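Local coordinates for designed Anbu Protein (Synthetic construct, PDB 5LOY) that probably acts as a proteasome-like N-terminal nucleophile hydrolase, a designed ancestral beta subunit that builds a helical assembly, at residues V4-D9 against P154-V159; L52-A57 against E88-V93; C172-F177 against R217-Q222. All coordinates share one frame; numbering follows the deposited sequence.

Contact 1 (V4-D9 against P154-V159); sequences VGIRLD and PILDRV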
loop_
_atom_site.group_PDB
_atom_site.type_symbol
_atom_site.label_atom_id
_atom_site.label_comp_id
_atom_site.label_asym_id
_atom_site.label_seq_id
_atom_site.Cartn_x
_atom_site.Cartn_y
_atom_site.Cartn_z
ATOM N N VAL A 4 -6.446 -10.765 -6.790
ATOM C CA VAL A 4 -5.111 -11.316 -6.849
ATOM C C VAL A 4 -5.086 -12.635 -7.598
ATOM O O VAL A 4 -5.955 -13.480 -7.404
ATOM C CB VAL A 4 -4.582 -11.630 -5.433
ATOM C CG1 VAL A 4 -3.120 -12.032 -5.474
ATOM C CG2 VAL A 4 -4.699 -10.407 -4.569
ATOM N N GLY A 5 -4.055 -12.821 -8.421
ATOM C CA GLY A 5 -3.801 -14.101 -9.066
ATOM C C GLY A 5 -2.376 -14.486 -8.808
ATOM O O GLY A 5 -1.466 -13.629 -8.873
ATOM N N ILE A 6 -2.166 -15.773 -8.504
ATOM C CA ILE A 6 -0.828 -16.277 -8.115
ATOM C C ILE A 6 -0.519 -17.524 -8.875
ATOM O O ILE A 6 -1.353 -18.392 -8.994
ATOM C CB ILE A 6 -0.741 -16.619 -6.624
ATOM C CG1 ILE A 6 -1.145 -15.434 -5.783
ATOM C CG2 ILE A 6 0.675 -16.983 -6.231
ATOM C CD1 ILE A 6 -1.205 -15.763 -4.312
ATOM N N ARG A 7 0.703 -17.634 -9.358
ATOM C CA ARG A 7 1.127 -18.784 -10.144
ATOM C C ARG A 7 2.316 -19.541 -9.517
ATOM O O ARG A 7 3.357 -18.964 -9.241
ATOM C CB ARG A 7 1.520 -18.295 -11.513
ATOM C CG ARG A 7 1.734 -19.426 -12.495
ATOM C CD ARG A 7 2.763 -19.029 -13.510
ATOM N NE ARG A 7 2.822 -19.984 -14.602
ATOM C CZ ARG A 7 3.870 -20.113 -15.424
ATOM N NH1 ARG A 7 4.954 -19.343 -15.276
ATOM N NH2 ARG A 7 3.836 -21.029 -16.390
ATOM N N LEU A 8 2.162 -20.843 -9.316
ATOM C CA LEU A 8 3.151 -21.667 -8.627
ATOM C C LEU A 8 3.425 -22.916 -9.422
ATOM O O LEU A 8 2.645 -23.288 -10.291
ATOM C CB LEU A 8 2.599 -22.068 -7.267
ATOM C CG LEU A 8 1.931 -20.897 -6.557
ATOM C CD1 LEU A 8 0.776 -21.368 -5.722
ATOM C CD2 LEU A 8 2.936 -20.142 -5.735
ATOM N N ASP A 9 4.526 -23.586 -9.113
ATOM C CA ASP A 9 4.818 -24.857 -9.751
ATOM C C ASP A 9 3.659 -25.821 -9.556
ATOM O O ASP A 9 3.280 -26.526 -10.486
ATOM C CB ASP A 9 6.119 -25.477 -9.210
ATOM C CG ASP A 9 7.383 -24.721 -9.672
ATOM O OD1 ASP A 9 7.272 -23.765 -10.488
ATOM O OD2 ASP A 9 8.497 -25.074 -9.200
ATOM N N PRO A 154 3.150 -6.088 0.111
ATOM C CA PRO A 154 4.346 -6.474 0.867
ATOM C C PRO A 154 4.379 -7.917 1.343
ATOM O O PRO A 154 5.387 -8.582 1.213
ATOM C CB PRO A 154 4.326 -5.520 2.044
ATOM C CG PRO A 154 3.704 -4.286 1.471
ATOM C CD PRO A 154 2.603 -4.807 0.594
ATOM N N ILE A 155 3.263 -8.427 1.837
ATOM C CA ILE A 155 3.240 -9.805 2.302
ATOM C C ILE A 155 3.416 -10.794 1.150
ATOM O O ILE A 155 4.071 -11.819 1.309
ATOM C CB ILE A 155 1.976 -10.107 3.158
ATOM C CG1 ILE A 155 2.109 -11.474 3.835
ATOM C CG2 ILE A 155 0.701 -10.063 2.342
ATOM C CD1 ILE A 155 3.245 -11.522 4.831
ATOM N N LEU A 156 2.817 -10.498 0.003
ATOM C CA LEU A 156 2.987 -11.335 -1.194
ATOM C C LEU A 156 4.437 -11.309 -1.654
ATOM O O LEU A 156 4.981 -12.341 -2.023
ATOM C CB LEU A 156 2.066 -10.870 -2.333
ATOM C CG LEU A 156 0.584 -11.077 -2.028
ATOM C CD1 LEU A 156 -0.334 -10.197 -2.862
ATOM C CD2 LEU A 156 0.206 -12.527 -2.215
ATOM N N ASP A 157 5.080 -10.147 -1.641
ATOM C CA ASP A 157 6.514 -10.101 -1.984
ATOM C C ASP A 157 7.373 -10.929 -1.008
ATOM O O ASP A 157 8.341 -11.528 -1.408
ATOM C CB ASP A 157 7.053 -8.658 -2.029
ATOM C CG ASP A 157 6.693 -7.904 -3.329
ATOM O OD1 ASP A 157 6.510 -8.553 -4.393
ATOM O OD2 ASP A 157 6.597 -6.644 -3.278
ATOM N N ARG A 158 7.027 -10.934 0.272
ATOM C CA ARG A 158 7.838 -11.633 1.265
ATOM C C ARG A 158 7.745 -13.131 1.127
ATOM O O ARG A 158 8.728 -13.811 1.326
ATOM C CB ARG A 158 7.431 -11.263 2.699
ATOM C CG ARG A 158 7.896 -9.885 3.166
ATOM C CD ARG A 158 7.359 -9.561 4.566
ATOM N NE ARG A 158 7.556 -8.171 4.960
ATOM C CZ ARG A 158 8.678 -7.678 5.479
ATOM N NH1 ARG A 158 9.745 -8.463 5.675
ATOM N NH2 ARG A 158 8.725 -6.385 5.813
ATOM N N VAL A 159 6.573 -13.638 0.781
ATOM C CA VAL A 159 6.296 -15.073 0.870
ATOM C C VAL A 159 6.316 -15.834 -0.471
ATOM O O VAL A 159 6.881 -16.925 -0.550
ATOM C CB VAL A 159 4.939 -15.294 1.574
ATOM C CG1 VAL A 159 4.563 -16.756 1.589
ATOM C CG2 VAL A 159 5.006 -14.777 2.993
#

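Contact 2 (L52-A57 against E88-V93); sequences LATTQA and EALREV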
loop_
_atom_site.group_PDB
_atom_site.type_symbol
_atom_site.label_atom_id
_atom_site.label_comp_id
_atom_site.label_asym_id
_atom_site.label_seq_id
_atom_site.Cartn_x
_atom_site.Cartn_y
_atom_site.Cartn_z
ATOM N N LEU A 52 -17.799 -0.781 -13.220
ATOM C CA LEU A 52 -18.697 -1.933 -13.320
ATOM C C LEU A 52 -19.444 -1.993 -14.645
ATOM O O LEU A 52 -19.616 -3.052 -15.198
ATOM C CB LEU A 52 -19.716 -1.913 -12.178
ATOM C CG LEU A 52 -20.642 -3.143 -12.091
ATOM C CD1 LEU A 52 -19.847 -4.394 -11.764
ATOM C CD2 LEU A 52 -21.722 -2.950 -11.066
ATOM N N ALA A 53 -19.928 -0.868 -15.149
ATOM C CA ALA A 53 -20.594 -0.897 -16.454
ATOM C C ALA A 53 -19.659 -1.434 -17.536
ATOM O O ALA A 53 -20.083 -2.182 -18.416
ATOM C CB ALA A 53 -21.146 0.468 -16.847
ATOM N N THR A 54 -18.397 -1.061 -17.460
ATOM C CA THR A 54 -17.416 -1.523 -18.425
ATOM C C THR A 54 -17.120 -3.021 -18.247
ATOM O O THR A 54 -17.167 -3.768 -19.212
ATOM C CB THR A 54 -16.124 -0.708 -18.301
ATOM O OG1 THR A 54 -16.425 0.651 -18.571
ATOM C CG2 THR A 54 -15.056 -1.188 -19.277
ATOM N N THR A 55 -16.849 -3.469 -17.023
ATOM C CA THR A 55 -16.553 -4.892 -16.845
ATOM C C THR A 55 -17.742 -5.776 -17.252
ATOM O O THR A 55 -17.543 -6.793 -17.886
ATOM C CB THR A 55 -16.099 -5.248 -15.428
ATOM O OG1 THR A 55 -17.157 -4.981 -14.516
ATOM C CG2 THR A 55 -14.895 -4.436 -15.064
ATOM N N GLN A 56 -18.954 -5.377 -16.910
ATOM C CA GLN A 56 -20.122 -6.164 -17.262
ATOM C C GLN A 56 -20.307 -6.224 -18.772
ATOM O O GLN A 56 -20.777 -7.226 -19.282
ATOM C CB GLN A 56 -21.406 -5.607 -16.632
ATOM C CG GLN A 56 -21.542 -5.872 -15.154
ATOM C CD GLN A 56 -22.918 -5.500 -14.581
ATOM O OE1 GLN A 56 -23.661 -4.696 -15.144
ATOM N NE2 GLN A 56 -23.258 -6.105 -13.446
ATOM N N ALA A 57 -19.965 -5.146 -19.477
ATOM C CA ALA A 57 -20.090 -5.126 -20.927
ATOM C C ALA A 57 -19.015 -5.997 -21.608
ATOM O O ALA A 57 -19.280 -6.627 -22.628
ATOM C CB ALA A 57 -20.040 -3.714 -21.446
ATOM N N GLU A 88 -9.200 -7.447 -26.573
ATOM C CA GLU A 88 -9.931 -6.936 -27.725
ATOM C C GLU A 88 -11.368 -6.553 -27.360
ATOM O O GLU A 88 -11.911 -5.597 -27.886
ATOM C CB GLU A 88 -9.920 -7.938 -28.866
ATOM C CG GLU A 88 -8.675 -7.838 -29.748
ATOM C CD GLU A 88 -8.478 -9.079 -30.646
ATOM O OE1 GLU A 88 -7.315 -9.363 -31.049
ATOM O OE2 GLU A 88 -9.492 -9.780 -30.943
ATOM N N ALA A 89 -11.975 -7.314 -26.459
ATOM C CA ALA A 89 -13.323 -7.023 -25.987
ATOM C C ALA A 89 -13.343 -5.699 -25.219
ATOM O O ALA A 89 -14.235 -4.880 -25.400
ATOM C CB ALA A 89 -13.819 -8.166 -25.108
ATOM N N LEU A 90 -12.352 -5.515 -24.361
ATOM C CA LEU A 90 -12.185 -4.268 -23.666
ATOM C C LEU A 90 -12.066 -3.087 -24.628
ATOM O O LEU A 90 -12.713 -2.070 -24.421
ATOM C CB LEU A 90 -10.970 -4.352 -22.749
ATOM C CG LEU A 90 -10.639 -3.109 -21.924
ATOM C CD1 LEU A 90 -11.824 -2.638 -21.094
ATOM C CD2 LEU A 90 -9.454 -3.381 -21.004
ATOM N N ARG A 91 -11.269 -3.199 -25.687
ATOM C CA ARG A 91 -11.166 -2.092 -26.641
ATOM C C ARG A 91 -12.449 -1.820 -27.393
ATOM O O ARG A 91 -12.761 -0.664 -27.673
ATOM C CB ARG A 91 -10.104 -2.351 -27.674
ATOM C CG ARG A 91 -8.713 -2.137 -27.160
ATOM C CD ARG A 91 -7.765 -2.891 -28.057
ATOM N NE ARG A 91 -6.391 -2.772 -27.597
ATOM C CZ ARG A 91 -5.408 -3.573 -27.985
ATOM N NH1 ARG A 91 -5.662 -4.571 -28.834
ATOM N NH2 ARG A 91 -4.177 -3.385 -27.514
ATOM N N GLU A 92 -13.162 -2.882 -27.756
ATOM C CA GLU A 92 -14.444 -2.752 -28.427
ATOM C C GLU A 92 -15.425 -1.997 -27.512
ATOM O O GLU A 92 -16.109 -1.094 -27.962
ATOM C CB GLU A 92 -14.989 -4.130 -28.859
ATOM C CG GLU A 92 -16.267 -4.107 -29.704
ATOM C CD GLU A 92 -16.566 -5.433 -30.446
ATOM O OE1 GLU A 92 -15.613 -6.195 -30.748
ATOM O OE2 GLU A 92 -17.765 -5.715 -30.748
ATOM N N VAL A 93 -15.479 -2.342 -26.233
ATOM C CA VAL A 93 -16.377 -1.652 -25.305
ATOM C C VAL A 93 -16.003 -0.173 -25.107
ATOM O O VAL A 93 -16.874 0.688 -25.112
ATOM C CB VAL A 93 -16.435 -2.388 -23.956
ATOM C CG1 VAL A 93 -17.157 -1.553 -22.914
ATOM C CG2 VAL A 93 -17.104 -3.739 -24.135
#

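Contact 3 (C172-F177 against R217-Q222); sequences CALVSF and RMLRKQ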
loop_
_atom_site.group_PDB
_atom_site.type_symbol
_atom_site.label_atom_id
_atom_site.label_comp_id
_atom_site.label_asym_id
_atom_site.label_seq_id
_atom_site.Cartn_x
_atom_site.Cartn_y
_atom_site.Cartn_z
ATOM N N CYS A 172 -1.477 -16.738 2.235
ATOM C CA CYS A 172 -0.851 -15.474 1.947
ATOM C C CYS A 172 -1.822 -14.525 1.267
ATOM O O CYS A 172 -1.926 -13.366 1.632
ATOM C CB CYS A 172 0.351 -15.715 1.075
ATOM S SG CYS A 172 1.371 -14.263 0.861
ATOM N N ALA A 173 -2.597 -15.018 0.312
ATOM C CA ALA A 173 -3.666 -14.188 -0.270
ATOM C C ALA A 173 -4.649 -13.678 0.789
ATOM O O ALA A 173 -4.993 -12.508 0.800
ATOM C CB ALA A 173 -4.430 -14.957 -1.338
ATOM N N LEU A 174 -5.080 -14.545 1.693
ATOM C CA LEU A 174 -6.068 -14.141 2.688
ATOM C C LEU A 174 -5.541 -13.074 3.663
ATOM O O LEU A 174 -6.236 -12.106 4.002
ATOM C CB LEU A 174 -6.600 -15.360 3.432
ATOM C CG LEU A 174 -7.451 -16.268 2.536
ATOM C CD1 LEU A 174 -7.905 -17.498 3.291
ATOM C CD2 LEU A 174 -8.685 -15.539 2.008
ATOM N N VAL A 175 -4.300 -13.243 4.076
ATOM C CA VAL A 175 -3.645 -12.290 4.947
ATOM C C VAL A 175 -3.473 -10.945 4.224
ATOM O O VAL A 175 -3.692 -9.869 4.805
ATOM C CB VAL A 175 -2.282 -12.886 5.406
ATOM C CG1 VAL A 175 -1.360 -11.821 5.937
ATOM C CG2 VAL A 175 -2.538 -13.958 6.451
ATOM N N SER A 176 -3.104 -11.012 2.950
ATOM C CA SER A 176 -3.087 -9.834 2.075
ATOM C C SER A 176 -4.431 -9.078 2.071
ATOM O O SER A 176 -4.454 -7.843 2.098
ATOM C CB SER A 176 -2.735 -10.249 0.648
ATOM O OG SER A 176 -2.512 -9.101 -0.149
ATOM N N PHE A 177 -5.540 -9.812 2.035
ATOM C CA PHE A 177 -6.843 -9.180 2.097
ATOM C C PHE A 177 -7.133 -8.595 3.450
ATOM O O PHE A 177 -7.725 -7.520 3.552
ATOM C CB PHE A 177 -7.956 -10.148 1.709
ATOM C CG PHE A 177 -8.201 -10.180 0.249
ATOM C CD1 PHE A 177 -7.378 -10.926 -0.578
ATOM C CD2 PHE A 177 -9.218 -9.430 -0.320
ATOM C CE1 PHE A 177 -7.565 -10.942 -1.944
ATOM C CE2 PHE A 177 -9.400 -9.427 -1.698
ATOM C CZ PHE A 177 -8.567 -10.176 -2.509
ATOM N N ARG A 217 -11.949 -15.962 10.351
ATOM C CA ARG A 217 -11.860 -15.372 11.690
ATOM C C ARG A 217 -10.683 -15.881 12.498
ATOM O O ARG A 217 -9.993 -15.095 13.116
ATOM C CB ARG A 217 -13.098 -15.658 12.506
ATOM C CG ARG A 217 -14.204 -14.651 12.323
ATOM C CD ARG A 217 -15.255 -14.802 13.429
ATOM N NE ARG A 217 -16.434 -14.035 13.065
ATOM C CZ ARG A 217 -17.619 -14.146 13.644
ATOM N NH1 ARG A 217 -17.819 -15.018 14.631
ATOM N NH2 ARG A 217 -18.621 -13.386 13.215
ATOM N N MET A 218 -10.461 -17.194 12.488
ATOM C CA MET A 218 -9.331 -17.777 13.180
ATOM C C MET A 218 -8.029 -17.249 12.615
ATOM O O MET A 218 -7.111 -16.942 13.352
ATOM C CB MET A 218 -9.328 -19.296 13.081
ATOM C CG MET A 218 -8.827 -19.989 14.337
ATOM S SD MET A 218 -8.952 -21.811 14.362
ATOM C CE MET A 218 -8.802 -22.388 12.654
ATOM N N LEU A 219 -7.943 -17.170 11.300
ATOM C CA LEU A 219 -6.719 -16.760 10.653
ATOM C C LEU A 219 -6.380 -15.332 11.055
ATOM O O LEU A 219 -5.247 -15.037 11.448
ATOM C CB LEU A 219 -6.863 -16.872 9.141
ATOM C CG LEU A 219 -5.636 -16.717 8.258
ATOM C CD1 LEU A 219 -4.698 -17.882 8.522
ATOM C CD2 LEU A 219 -6.009 -16.705 6.782
ATOM N N ARG A 220 -7.351 -14.434 10.970
ATOM C CA ARG A 220 -7.097 -13.036 11.273
ATOM C C ARG A 220 -6.629 -12.862 12.716
ATOM O O ARG A 220 -5.723 -12.097 13.005
ATOM C CB ARG A 220 -8.346 -12.211 11.020
ATOM C CG ARG A 220 -8.740 -12.182 9.554
ATOM C CD ARG A 220 -10.050 -11.458 9.351
ATOM N NE ARG A 220 -9.760 -10.084 8.983
ATOM C CZ ARG A 220 -10.678 -9.205 8.588
ATOM N NH1 ARG A 220 -11.961 -9.573 8.535
ATOM N NH2 ARG A 220 -10.308 -7.951 8.243
ATOM N N LYS A 221 -7.259 -13.587 13.617
ATOM C CA LYS A 221 -6.990 -13.453 15.016
ATOM C C LYS A 221 -5.607 -13.993 15.352
ATOM O O LYS A 221 -4.908 -13.409 16.152
ATOM C CB LYS A 221 -8.086 -14.170 15.792
ATOM C CG LYS A 221 -7.866 -14.338 17.281
ATOM C CD LYS A 221 -9.032 -15.143 17.844
ATOM C CE LYS A 221 -8.614 -16.134 18.917
ATOM N NZ LYS A 221 -8.442 -15.417 20.203
ATOM N N GLN A 222 -5.208 -15.107 14.753
ATOM C CA GLN A 222 -3.894 -15.665 15.031
ATOM C C GLN A 222 -2.791 -14.868 14.348
ATOM O O GLN A 222 -1.687 -14.784 14.885
ATOM C CB GLN A 222 -3.809 -17.113 14.606
ATOM C CG GLN A 222 -4.652 -18.023 15.499
ATOM C CD GLN A 222 -4.421 -19.505 15.229
ATOM O OE1 GLN A 222 -3.386 -19.861 14.698
ATOM N NE2 GLN A 222 -5.367 -20.359 15.581
#

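Contact 1 (V4-D9 against P154-V159)
Leu156 of helix 154-159 stands over the side-chain ends of Val4 and Ile6 of strand 4-8 and turns one methyl to each. Its CD1 lies 4.2 Å from Val4 CG1, and its CD2 comes to 4.1 Å from Ile6 CD1, so the fork of the leucine spans two residues that stand on the same face of the strand. On the strand side, Ile6 extends its longer branch toward the helix: CG1 sits anti to the carbonyl carbon (chi1 -55°), and the chain runs out straight to CD1. The two side chains meet at a slant, methyl against methyl, and the backbones stay well separated, with 9.3 Å between Ile6 CA and Leu156 CA.

A second shell closes around this small apolar joint. Phe143 of strand 143-147 packs on both Ile6 and Leu156, and Cys172 and Ser176 of helix 166-183 also touch the leucine. Strand 4-8 is held in place by backbone hydrogen bonds, Val4 with Ala15 and Ile6 with Val13 on one neighbouring strand, Gly5 with Phe144 on the other. On the helix, Arg158 forms a salt bridge with Asp178 of the second subunit. Buried aliphatic packing of a helix on an antiparallel sheet is what one expects of the alpha-beta-beta-alpha sandwich of proteasome subunits.

Contact 2 (L52-A57 against E88-V93)
Thr54, Leu90 and Val93 are each turned so that a carbon branch lies opposite the backbone nitrogen. In Thr54, where chi1 of -61° sets OG1 beside that nitrogen, the branch is the methyl CG2, which faces the other helix. Leu90 holds CG opposite its backbone nitrogen (chi1 -180°) and ends with CD1 lying 4.0 Å from Thr54 CG2. Val93 is set likewise, its CG1 approaching the same threonine methyl at 4.2 Å, so that CG2 of Thr54 is touched by two residues about one helical turn apart.

The other half of the joint is Ala57 against Val93. Both methyls of the valine bear on this alanine, CG1 at 3.9 Å from Ala57 CB and CG2 at 4.0 Å from the same atom, and CG2 also rests against the backbone carbonyl, 3.9 Å from Ala57 O. With so small a residue opposite, the backbones come near here: the CA atoms of Ala57 and Val93 are 6.7 Å apart, while the axes of the short helical segments approach to 9.7 Å. They run at 126° to each other, well off antiparallel. Thr54 splits its roles, since OG1, on the other branch, hydrogen-bonds to Phe108 O.

Beyond the joint, helix 52-62 carries the packing on, with Val58 touching Val93 and both Leu61 and Leu62 touching Ala89. Strand 110-118 lies beneath the pair: Ala110 meets Thr54 and Thr55, and Phe112 meets Leu90. Helices 52-62 and 79-94 thus cross while both resting on the five-stranded sheet to which strand 110-118 belongs.

Contact 3 (C172-F177 against R217-Q222)
Leu174 and Leu219 meet here without a ring between them, the flat groups lying to the side. The ring of Phe177 leads away from helix 217-222; Ala173 O lies at its edge, in the ring plane, and Tyr2 meets the ring with the two planes at about 35°. The other flat group, the guanidinium of Arg220, is joined through NE in a salt bridge to Asp178, just past the end of segment 172-177.

The joint itself is carried by a single methyl. Leu219 CD2 presses on the root of Leu174, 3.7 Å from its CB, and also lies 4.1 Å from Leu174 CD1, so it sits in the bend of the leucine. Val175 CG2 flanks it more loosely, at 4.4 Å from the same Leu219 CD2. Leu219 gets there because its CG extends away from the backbone nitrogen (chi1 -170°), and the two leucines cross at about a right angle. Tyr215 and Phe216 also touch Leu174, while Trp223 touches Val175.

From the second subunit, Leu234 packs on Leu219 and Phe231 on Cys172. Across the two segments the chemistry is wholly aliphatic, which implies an attraction without much directional preference; the Arg220–Asp178 ion pair beside it adds a charged, directional tie between the same two helices.

Contacts 1 and 3 are neighbours, their centres 14 Å apart, and they touch directly through helices 153-159 and 166-183. Both belong to the helical side of the sheet containing strand 2-8: helices 153-159 and 166-183 pack on it, and helix 214-232 packs on helix 166-183. Both also meet the second subunit. Contact 2 lies on the opposite side of the chain's centre, about 28 Å from contact 1 and 33 Å from contact 3 between centres, on the helices backing the five-stranded sheet. Along the chain, contact 2 falls between the two halves of contact 1, and contact 3 follows both. The three thus sample both helical layers of the sandwich, and one of these layers also serves subunit assembly.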